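Carboxymuconolactone decarboxylase family protein (Methanocaldococcus jannaschii, PDB 3D7I) probably acts as an oxidoreductase with peroxiredoxin activity and may take part in oxygen detoxification. Local coordinates at residues E77-V82 with K100-L105. Residues are numbered along the deposited sequence; the frame is centred on the assembly and turned at random.
Sequences EEIADV and KILEKL
Leu-102 reaches across from the last turn of helix 92-104 and sets its two methyls against Ile-79 and Ala-80 on the first turns of helix 76-90. The leucine and isoleucine side chains meet at a slant: Leu-102 CD1 is 3.8 Å from Ile-79 CB and equally near its CG2 and CD1, so both branches of Ile-79 take part. The other methyl, CD2, bridges two residues, lying 3.9 Å from Ile-79 CG2 and nearer to Ala-80 N (3.8 Å) than to Ala-80 CB (4.1 Å). No hydrogen bond joins the segments, and the 139 Å² they bury comes mostly from Leu-102 and Ile-79.

Two torsions set up this fit. Leu-102 holds CG anti to its own nitrogen (chi1 179°), which carries the fork outward to helix 76-90, while chi1 of -60° splits Ile-79 so that CG2 and, at the end of the CG1 branch, CD1 both touch Leu-102 CD1. Around this apolar patch, Lys-76 NZ hydrogen-bonds to the carbonyl oxygens of Leu-102 and Leu-105, tying the start of one helix to the chain terminus.

The contact lies at the open end of the antiparallel hairpin formed by helices 76-90 and 92-104, where the CA atoms of Ile-79 and Leu-102 are 7.7 Å apart, with Met-65 of helix 58-72 and Ile-49 of helix 41-53 also packing on Ile-79, and Tyr-19 of a third subunit on Ala-80.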
loop_
_atom_site.group_PDB
_atom_site.type_symbol
_atom_site.label_atom_id
_atom_site.label_comp_id
_atom_site.label_asym_id
_atom_site.label_seq_id
_atom_site.Cartn_x
_atom_site.Cartn_y
_atom_site.Cartn_z
ATOM N N GLU B 77 25.012 -0.188 -10.761
ATOM C CA GLU B 77 24.461 0.396 -11.989
ATOM C C GLU B 77 23.189 -0.334 -12.459
ATOM O O GLU B 77 22.224 0.288 -12.882
ATOM C CB GLU B 77 25.495 0.381 -13.125
ATOM C CG GLU B 77 25.031 1.164 -14.366
ATOM C CD GLU B 77 26.070 1.172 -15.493
ATOM O OE1 GLU B 77 26.806 0.158 -15.647
ATOM O OE2 GLU B 77 26.137 2.204 -16.207
ATOM N N GLU B 78 23.183 -1.657 -12.370
ATOM C CA GLU B 78 21.982 -2.423 -12.696
ATOM C C GLU B 78 20.837 -2.119 -11.718
ATOM O O GLU B 78 19.686 -1.953 -12.129
ATOM C CB GLU B 78 22.265 -3.920 -12.710
ATOM C CG GLU B 78 23.151 -4.345 -13.865
ATOM C CD GLU B 78 23.625 -5.800 -13.790
ATOM O OE1 GLU B 78 23.822 -6.366 -12.686
ATOM O OE2 GLU B 78 23.796 -6.389 -14.871
ATOM N N ILE B 79 21.160 -2.057 -10.430
ATOM C CA ILE B 79 20.151 -1.674 -9.431
ATOM C C ILE B 79 19.594 -0.267 -9.687
ATOM O O ILE B 79 18.383 -0.046 -9.624
ATOM C CB ILE B 79 20.651 -1.850 -7.956
ATOM C CG1 ILE B 79 21.016 -3.312 -7.680
ATOM C CG2 ILE B 79 19.550 -1.440 -6.968
ATOM C CD1 ILE B 79 21.759 -3.509 -6.388
ATOM N N ALA B 80 20.454 0.673 -10.052
ATOM C CA ALA B 80 19.999 2.009 -10.344
ATOM C C ALA B 80 18.995 2.010 -11.498
ATOM O O ALA B 80 18.011 2.728 -11.462
ATOM C CB ALA B 80 21.171 2.926 -10.634
ATOM N N ASP B 81 19.210 1.158 -12.500
ATOM C CA ASP B 81 18.247 1.044 -13.604
ATOM C C ASP B 81 16.902 0.482 -13.157
ATOM O O ASP B 81 15.866 0.864 -13.687
ATOM C CB ASP B 81 18.789 0.173 -14.734
ATOM C CG ASP B 81 19.830 0.874 -15.611
ATOM O OD1 ASP B 81 19.937 2.125 -15.620
ATOM O OD2 ASP B 81 20.507 0.133 -16.345
ATOM N N VAL B 82 16.916 -0.436 -12.185
ATOM C CA VAL B 82 15.690 -0.887 -11.549
ATOM C C VAL B 82 14.981 0.301 -10.871
ATOM O O VAL B 82 13.756 0.493 -11.027
ATOM C CB VAL B 82 15.963 -2.012 -10.521
ATOM C CG1 VAL B 82 14.688 -2.387 -9.760
ATOM C CG2 VAL B 82 16.644 -3.252 -11.200
ATOM N N LYS B 100 19.251 6.204 -1.862
ATOM C CA LYS B 100 20.101 6.418 -0.682
ATOM C C LYS B 100 20.644 5.119 -0.085
ATOM O O LYS B 100 21.818 5.039 0.316
ATOM C CB LYS B 100 19.340 7.221 0.375
ATOM C CG LYS B 100 20.146 7.474 1.661
ATOM N N ILE B 101 19.789 4.110 -0.020
ATOM C CA ILE B 101 20.179 2.785 0.430
ATOM C C ILE B 101 21.243 2.192 -0.513
ATOM O O ILE B 101 22.263 1.663 -0.048
ATOM C CB ILE B 101 18.970 1.839 0.531
ATOM C CG1 ILE B 101 17.983 2.305 1.617
ATOM C CG2 ILE B 101 19.418 0.398 0.805
ATOM C CD1 ILE B 101 16.620 1.593 1.560
ATOM N N LEU B 102 21.020 2.310 -1.818
ATOM C CA LEU B 102 21.970 1.803 -2.819
ATOM C C LEU B 102 23.324 2.469 -2.668
ATOM O O LEU B 102 24.365 1.795 -2.736
ATOM C CB LEU B 102 21.438 2.024 -4.247
ATOM C CG LEU B 102 22.337 1.562 -5.403
ATOM C CD1 LEU B 102 22.670 0.052 -5.313
ATOM C CD2 LEU B 102 21.629 1.879 -6.698
ATOM N N GLU B 103 23.306 3.787 -2.474
ATOM C CA GLU B 103 24.515 4.581 -2.314
ATOM C C GLU B 103 25.334 4.107 -1.117
ATOM O O GLU B 103 26.556 4.024 -1.194
ATOM C CB GLU B 103 24.162 6.054 -2.134
ATOM C CG GLU B 103 23.612 6.705 -3.394
ATOM C CD GLU B 103 22.839 8.011 -3.130
ATOM O OE1 GLU B 103 22.943 8.576 -2.011
ATOM O OE2 GLU B 103 22.142 8.474 -4.071
ATOM N N LYS B 104 24.661 3.793 -0.019
ATOM C CA LYS B 104 25.344 3.414 1.232
ATOM C C LYS B 104 25.837 1.956 1.222
ATOM O O LYS B 104 26.622 1.545 2.087
ATOM C CB LYS B 104 24.427 3.659 2.442
ATOM C CG LYS B 104 24.120 5.125 2.725
ATOM N N LEU B 105 25.403 1.178 0.244
ATOM C CA LEU B 105 25.782 -0.227 0.180
ATOM C C LEU B 105 27.233 -0.418 -0.232
ATOM O O LEU B 105 27.790 0.369 -0.998
ATOM C CB LEU B 105 24.860 -1.000 -0.765
ATOM C CG LEU B 105 23.615 -1.546 -0.085
ATOM C CD1 LEU B 105 22.847 -2.383 -1.077
ATOM C CD2 LEU B 105 23.999 -2.365 1.144
ATOM O OXT LEU B 105 27.865 -1.382 0.220
#